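Local coordinates for aminotransferase (Paracoccus denitrificans, PDB 4GRX), which probably transfers amino groups from amine donors to carbonyl acceptors, as an omega-aminotransferase of class III that uses a pyridoxal phosphate cofactor, at residues 153-158 with 170-175; 71-76 with 355-360; 379-384 with 459-464. All coordinates share one frame; numbering follows the deposited sequence.

Contact 1 (153-158 with 170-175)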
# COMPACT_ATOMS: atom_id res chain seq x y z
N ARG A 153 17.00 15.20 6.30
CA ARG A 153 16.13 14.43 5.42
C ARG A 153 16.74 13.16 4.83
O ARG A 153 16.00 12.24 4.45
CB ARG A 153 15.63 15.32 4.30
CG ARG A 153 14.74 16.44 4.78
CD ARG A 153 14.28 17.28 3.61
NE ARG A 153 13.40 16.54 2.71
CZ ARG A 153 12.11 16.31 2.95
NH1 ARG A 153 11.54 16.75 4.07
NH2 ARG A 153 11.39 15.63 2.07
N LYS A 154 18.08 13.11 4.74
CA LYS A 154 18.76 11.97 4.10
C LYS A 154 18.44 10.64 4.78
O LYS A 154 18.22 10.61 5.98
CB LYS A 154 20.28 12.19 4.00
CG LYS A 154 20.67 13.32 3.06
CD LYS A 154 22.07 13.84 3.32
CE LYS A 154 22.33 15.13 2.54
NZ LYS A 154 23.58 15.83 2.94
N ILE A 155 18.41 9.56 4.00
CA ILE A 155 18.07 8.22 4.50
C ILE A 155 19.20 7.25 4.19
O ILE A 155 19.57 7.07 3.02
CB ILE A 155 16.73 7.70 3.91
CG1 ILE A 155 15.54 8.58 4.31
CG2 ILE A 155 16.47 6.25 4.30
CD1 ILE A 155 15.24 8.64 5.80
N LEU A 156 19.74 6.63 5.24
CA LEU A 156 20.82 5.64 5.09
C LEU A 156 20.28 4.22 5.08
O LEU A 156 19.55 3.82 5.98
CB LEU A 156 21.84 5.78 6.22
CG LEU A 156 22.31 7.19 6.60
CD1 LEU A 156 23.26 7.15 7.78
CD2 LEU A 156 22.98 7.88 5.42
N THR A 157 20.63 3.47 4.03
CA THR A 157 20.36 2.01 3.94
C THR A 157 21.61 1.28 3.45
O THR A 157 22.67 1.89 3.33
CB THR A 157 19.13 1.68 3.07
OG1 THR A 157 19.23 2.28 1.78
CG2 THR A 157 17.84 2.15 3.75
N ARG A 158 21.49 -0.02 3.17
CA ARG A 158 22.66 -0.78 2.67
C ARG A 158 22.45 -1.32 1.27
O ARG A 158 21.33 -1.66 0.89
CB ARG A 158 23.01 -1.97 3.57
CG ARG A 158 23.73 -1.66 4.88
CD ARG A 158 22.74 -1.38 5.99
NE ARG A 158 21.67 -2.37 6.06
CZ ARG A 158 21.75 -3.53 6.73
NH1 ARG A 158 22.86 -3.86 7.37
NH2 ARG A 158 20.71 -4.35 6.75
N ALA A 170 11.76 2.10 -2.81
CA ALA A 170 12.65 1.61 -3.87
C ALA A 170 13.99 2.36 -3.86
O ALA A 170 15.03 1.78 -4.19
CB ALA A 170 11.97 1.70 -5.22
N SER A 171 13.97 3.65 -3.47
CA SER A 171 15.21 4.42 -3.34
C SER A 171 15.98 3.88 -2.15
O SER A 171 17.22 3.96 -2.09
CB SER A 171 14.91 5.89 -3.13
OG SER A 171 14.25 6.44 -4.24
N MET A 172 15.24 3.29 -1.22
CA MET A 172 15.82 2.65 -0.05
C MET A 172 16.49 1.29 -0.39
O MET A 172 17.46 0.86 0.25
CB MET A 172 14.73 2.51 1.00
CG MET A 172 14.31 3.83 1.61
SD MET A 172 13.36 3.50 3.10
CE MET A 172 11.73 3.85 2.48
N THR A 173 15.98 0.66 -1.44
CA THR A 173 16.38 -0.66 -1.86
C THR A 173 17.68 -0.59 -2.67
O THR A 173 17.77 0.14 -3.64
CB THR A 173 15.21 -1.30 -2.66
OG1 THR A 173 14.14 -1.60 -1.74
CG2 THR A 173 15.64 -2.55 -3.43
N GLY A 174 18.68 -1.35 -2.27
CA GLY A 174 19.97 -1.24 -2.93
C GLY A 174 20.18 -2.31 -3.97
O GLY A 174 20.87 -3.29 -3.70
N LYS A 175 19.63 -2.11 -5.16
CA LYS A 175 19.63 -3.11 -6.25
C LYS A 175 19.81 -2.44 -7.63
O LYS A 175 19.18 -1.41 -7.91
CB LYS A 175 18.29 -3.85 -6.28
CG LYS A 175 17.98 -4.71 -5.08
CD LYS A 175 18.13 -6.17 -5.44
CE LYS A 175 18.21 -7.01 -4.18
NZ LYS A 175 17.99 -8.47 -4.46

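Contact 2 (71-76 with 355-360)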
# COMPACT_ATOMS: atom_id res chain seq x y z
N MET A 71 3.59 -16.95 4.22
CA MET A 71 2.63 -18.03 4.57
C MET A 71 3.18 -19.04 5.58
O MET A 71 3.11 -20.26 5.38
CB MET A 71 2.12 -18.75 3.31
CG MET A 71 1.73 -17.83 2.18
SD MET A 71 -0.01 -17.43 2.24
CE MET A 71 0.12 -15.83 1.42
N VAL A 72 3.71 -18.54 6.69
CA VAL A 72 4.39 -19.37 7.68
C VAL A 72 3.51 -20.47 8.28
O VAL A 72 4.02 -21.48 8.77
CB VAL A 72 5.00 -18.51 8.79
CG1 VAL A 72 5.94 -17.48 8.18
CG2 VAL A 72 3.89 -17.83 9.60
N ALA A 73 2.20 -20.28 8.23
CA ALA A 73 1.28 -21.28 8.75
C ALA A 73 0.69 -22.16 7.65
O ALA A 73 -0.32 -22.83 7.84
CB ALA A 73 0.19 -20.61 9.56
N GLY A 74 1.35 -22.17 6.49
CA GLY A 74 0.87 -22.94 5.35
C GLY A 74 -0.31 -22.33 4.62
O GLY A 74 -0.67 -21.17 4.84
N PHE A 75 -0.92 -23.12 3.75
CA PHE A 75 -1.93 -22.62 2.84
C PHE A 75 -3.35 -23.04 3.19
O PHE A 75 -4.28 -22.77 2.43
CB PHE A 75 -1.57 -23.03 1.41
CG PHE A 75 -0.24 -22.52 0.96
CD1 PHE A 75 -0.10 -21.20 0.56
CD2 PHE A 75 0.87 -23.36 0.94
CE1 PHE A 75 1.14 -20.72 0.15
CE2 PHE A 75 2.10 -22.89 0.52
CZ PHE A 75 2.24 -21.56 0.12
N ASP A 76 -3.53 -23.71 4.32
CA ASP A 76 -4.88 -24.06 4.75
C ASP A 76 -5.05 -24.19 6.26
O ASP A 76 -5.88 -24.98 6.71
CB ASP A 76 -5.39 -25.31 3.99
CG ASP A 76 -4.79 -26.62 4.51
OD1 ASP A 76 -3.62 -26.65 4.94
OD2 ASP A 76 -5.51 -27.65 4.47
N GLU A 355 1.25 -21.67 19.67
CA GLU A 355 0.81 -22.95 19.13
C GLU A 355 1.95 -23.63 18.39
O GLU A 355 1.71 -24.42 17.48
CB GLU A 355 -0.42 -22.82 18.23
CG GLU A 355 -1.69 -22.38 18.94
CD GLU A 355 -2.88 -22.19 18.01
OE1 GLU A 355 -2.95 -22.87 16.96
OE2 GLU A 355 -3.75 -21.33 18.33
N GLY A 356 3.18 -23.30 18.78
CA GLY A 356 4.36 -24.09 18.43
C GLY A 356 5.10 -23.82 17.13
O GLY A 356 6.10 -24.48 16.85
N LEU A 357 4.63 -22.87 16.33
CA LEU A 357 5.26 -22.65 15.02
C LEU A 357 6.68 -22.14 15.11
O LEU A 357 7.59 -22.73 14.53
CB LEU A 357 4.40 -21.74 14.14
CG LEU A 357 3.47 -22.51 13.20
CD1 LEU A 357 2.37 -23.25 13.97
CD2 LEU A 357 2.86 -21.56 12.18
N ALA A 358 6.87 -21.04 15.84
CA ALA A 358 8.19 -20.46 16.16
C ALA A 358 9.14 -21.46 16.82
O ALA A 358 10.32 -21.52 16.45
CB ALA A 358 8.04 -19.22 17.02
N GLU A 359 8.63 -22.25 17.78
CA GLU A 359 9.47 -23.26 18.43
C GLU A 359 9.90 -24.32 17.42
O GLU A 359 11.04 -24.78 17.45
CB GLU A 359 8.80 -23.90 19.66
CG GLU A 359 9.68 -24.91 20.41
CD GLU A 359 10.89 -24.29 21.12
OE1 GLU A 359 11.45 -23.28 20.64
OE2 GLU A 359 11.30 -24.81 22.17
N ASN A 360 8.99 -24.67 16.51
CA ASN A 360 9.33 -25.59 15.42
C ASN A 360 10.55 -25.14 14.60
O ASN A 360 11.35 -25.96 14.16
CB ASN A 360 8.12 -25.83 14.53
CG ASN A 360 8.24 -27.10 13.71
OD1 ASN A 360 8.31 -28.20 14.25
ND2 ASN A 360 8.23 -26.95 12.38

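Contact 3 (379-384 with 459-464)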
# COMPACT_ATOMS: atom_id res chain seq x y z
N PRO A 379 31.42 -28.38 -6.35
CA PRO A 379 32.20 -27.33 -7.04
C PRO A 379 31.48 -26.00 -7.28
O PRO A 379 32.12 -24.96 -7.21
CB PRO A 379 32.52 -27.98 -8.41
CG PRO A 379 32.51 -29.44 -8.16
CD PRO A 379 31.54 -29.69 -7.03
N ASN A 380 30.18 -26.03 -7.53
CA ASN A 380 29.44 -24.83 -7.98
C ASN A 380 28.57 -24.11 -6.95
O ASN A 380 27.74 -23.28 -7.31
CB ASN A 380 28.59 -25.16 -9.22
CG ASN A 380 29.44 -25.59 -10.41
OD1 ASN A 380 29.27 -26.68 -10.93
ND2 ASN A 380 30.37 -24.74 -10.82
N ILE A 381 28.77 -24.43 -5.67
CA ILE A 381 28.20 -23.65 -4.58
C ILE A 381 29.37 -23.00 -3.88
O ILE A 381 30.30 -23.68 -3.46
CB ILE A 381 27.43 -24.54 -3.57
CG1 ILE A 381 26.21 -25.21 -4.23
CG2 ILE A 381 27.05 -23.73 -2.34
CD1 ILE A 381 25.36 -24.32 -5.11
N GLY A 382 29.32 -21.68 -3.76
CA GLY A 382 30.39 -20.90 -3.13
C GLY A 382 30.32 -20.96 -1.62
O GLY A 382 31.35 -21.00 -0.95
N GLU A 383 29.10 -20.94 -1.08
CA GLU A 383 28.86 -20.94 0.36
C GLU A 383 27.39 -21.21 0.64
O GLU A 383 26.53 -21.09 -0.25
CB GLU A 383 29.25 -19.59 0.99
CG GLU A 383 28.24 -18.46 0.77
CD GLU A 383 28.44 -17.26 1.67
OE1 GLU A 383 29.23 -17.33 2.64
OE2 GLU A 383 27.81 -16.22 1.42
N TYR A 384 27.10 -21.59 1.88
CA TYR A 384 25.72 -21.58 2.38
C TYR A 384 25.71 -20.58 3.54
O TYR A 384 26.76 -20.29 4.10
CB TYR A 384 25.27 -22.97 2.84
CG TYR A 384 25.89 -23.40 4.14
CD1 TYR A 384 27.11 -24.09 4.17
CD2 TYR A 384 25.26 -23.09 5.36
CE1 TYR A 384 27.69 -24.47 5.37
CE2 TYR A 384 25.84 -23.47 6.57
CZ TYR A 384 27.04 -24.16 6.56
OH TYR A 384 27.60 -24.54 7.76
N LYS A 459 21.13 -31.49 -12.26
CA LYS A 459 20.67 -31.32 -13.62
C LYS A 459 21.20 -30.03 -14.23
O LYS A 459 21.83 -30.07 -15.29
CB LYS A 459 19.14 -31.36 -13.65
CG LYS A 459 18.53 -31.83 -14.96
CD LYS A 459 17.07 -32.18 -14.73
CE LYS A 459 16.58 -33.21 -15.74
NZ LYS A 459 16.75 -32.72 -17.13
N VAL A 460 20.99 -28.90 -13.55
CA VAL A 460 21.39 -27.59 -14.07
C VAL A 460 22.91 -27.42 -14.19
O VAL A 460 23.41 -27.00 -15.24
CB VAL A 460 20.78 -26.44 -13.24
CG1 VAL A 460 21.23 -25.08 -13.77
CG2 VAL A 460 19.25 -26.52 -13.25
N PHE A 461 23.66 -27.75 -13.14
CA PHE A 461 25.12 -27.62 -13.20
C PHE A 461 25.77 -28.50 -14.27
O PHE A 461 26.86 -28.19 -14.76
CB PHE A 461 25.79 -27.81 -11.82
CG PHE A 461 25.43 -26.75 -10.80
CD1 PHE A 461 25.20 -25.42 -11.19
CD2 PHE A 461 25.31 -27.06 -9.45
CE1 PHE A 461 24.86 -24.45 -10.26
CE2 PHE A 461 24.98 -26.08 -8.51
CZ PHE A 461 24.75 -24.78 -8.92
N ALA A 462 25.10 -29.58 -14.64
CA ALA A 462 25.63 -30.45 -15.69
C ALA A 462 25.29 -29.92 -17.07
O ALA A 462 26.04 -30.14 -18.02
CB ALA A 462 25.13 -31.88 -15.52
N GLU A 463 24.16 -29.22 -17.19
CA GLU A 463 23.78 -28.54 -18.44
C GLU A 463 24.76 -27.42 -18.75
O GLU A 463 24.99 -27.07 -19.90
CB GLU A 463 22.37 -27.94 -18.32
CG GLU A 463 21.20 -28.92 -18.41
CD GLU A 463 19.85 -28.31 -18.02
OE1 GLU A 463 18.84 -29.05 -18.08
OE2 GLU A 463 19.77 -27.10 -17.64
N VAL A 464 25.38 -26.90 -17.69
CA VAL A 464 26.04 -25.60 -17.70
C VAL A 464 27.54 -25.67 -17.32
O VAL A 464 28.14 -24.65 -16.96
CB VAL A 464 25.22 -24.65 -16.79
CG1 VAL A 464 26.05 -23.50 -16.26
CG2 VAL A 464 24.00 -24.12 -17.52

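Contact 1 (153-158 with 170-175)
Thr157 meets Met172 through one side-chain hydroxyl and one methyl, and its three outer atoms illustrate how a strand residue can hold the segment that follows it in the chain by its backbone. CB already sits close to the partner, 3.4 Å from Met172 O. From it OG1 swings into the place between its own backbone N and carbonyl carbon (chi1 53°), which aims the hydroxyl across the gap rather than along the strand. There OG1 donates a hydrogen bond of 2.7 Å to Met172 O. The donor approaches at a C=O...O angle of 128°, well bent from a head-on line and tilted 17° from the carbonyl plane. The other branch, CG2, turns beside the backbone N and reaches Met172 CB at 4.2 Å, the two side chains crossing at about a right angle. The pair lies inside a beta-alpha-beta unit, strand 154-158, helix 167-172 and strand 188-191, part of the seven-stranded mixed sheet at the core of the large domain of fold type I pyridoxal phosphate enzymes. Both strands are parallel neighbours, and Phe188 of the second touches Ile155 and Met172 alike. Beyond CB, Met172 CG meets Ile155 CG2 at 4.2 Å, before the methionine chain bends at chi3; Val137 of helix 129-146 touches both residues. A valine in place of Thr157 would probably keep the methyl contact but leave the buried Met172 O without its hydroxyl donor, freeing this turn of chain to shift against the strand. Further on, the CB of Arg158 points away from the other segment and its NH1 hydrogen-bonds Tyr250 OH, so that it offers only backbone here: Arg158 O lies 4.1 Å from Gly174 CA.

Contact 2 (71-76 with 355-360)
Leu357 reaches with one methyl into the shoulder of the loop at Val72 and Ala73. Two compact backbone motifs present the partners: a type I beta turn from Met71 to Gly74, closed by Gly74 N to Met71 O at 2.8 Å, and the first turn of helix 357-375, for which Gly356 is the N-cap residue. Both glycines have positive phi, which suits them to these corners. The leucine carries the contact by its conformation. Its chi1 of -95° leaves CG near the backbone N, though swung from the usual staggered position, and chi2 then puts CD2 in extended continuation of the chain, farthest from the helix, while CD1 folds back beside CA. CD2 is therefore the atom that touches the turn. Ile440 of a loop and Val351 of helix 339-354 also touch Leu357. On the other side, Val72 straddles its own backbone N with both methyls, CG1 at chi1 -56°, and its CG2 comes no nearer to Leu357 than 4.7 Å. The Val72 side chain touches Arg276, Phe439 and Asn298, the last of which directly follows Lys297, the lysine that bears the cofactor, so the turn packs against the stretch leading away from it. One helical turn on, Asn360 N bonds back to Gly356 O, and Asn360 ND2 hydrogen-bonds Phe439 O and Leu441 O, tying the helix start to the same loop that Val72 meets. No hydrogen bond crosses between the two segments: Leu357 CD2 settles 3.8 Å from Ala73 CA and 3.9 Å from its CB, with Val72 O nearby at 3.6 Å.

Contact 3 (379-384 with 459-464)
The ring of Phe461 has the CB of Asn380 seated over one face and the CD1 of Ile381 at its edge, near the ring plane. The first is a CH-pi contact of almost ideal centring: Asn380 CB stands 3.6 Å from the centroid of the Phe461 ring and only 3° off the normal, at nearly equal distance from all six carbons. The amide beyond it does not stack. Its plane is turned 50° from that of the ring, and the two side chains slide past each other in opposite directions. With CG beside the backbone N (chi1 -62°), Asn380 OD1 is placed over the root of the phenylalanine, 3.8 Å from Phe461 CB and close to its CG as well. At the other end of that amide, ND2 hydrogen-bonds Val396 O, which probably restrains the turn of the amide. The backbone also joins in, Asn380 O lying 3.7 Å from Phe461 CZ. Ile381 works differently: its CB does not head for the helix, but the long branch through CG1 bends round, so that CD1 meets Phe461 CE2 at 3.8 Å with the side chains crossing at about a right angle. Leu393 of the neighbouring strand 390-395 lies against Ile381. A single aromatic side chain near the end of helix 443-463 thus lies against the start of strand 381-387 and touches Ala395 of its neighbour 390-395. Such a three-stranded antiparallel sheet, 381-387, 390-395 and 432-435, with the C-terminal helix packed against it, is consistent with the small C-terminal domain of class III aminotransferases, a fold type I family.

The three contacts sit far apart, with centres 31 to 32 Å from one another. Contact 1 is nested in sequence within the long loop closed by contact 2, yet the two lie on opposite sides of the chain's centre, and both touch the second subunit. Contact 3 is more peripheral, its centre about 26 Å from that of the chain, and follows contact 2, since helix 357-375 leads into strand 381-387. Between nearest atoms, contact 3 is about 14 Å from contact 1. The bound delta-amino valeric acid, whose pocket includes the cofactor-bearing Lys297, lies about 10 Å from Gly174 of contact 1 and about 13 Å from the side chain of Val72 of contact 2.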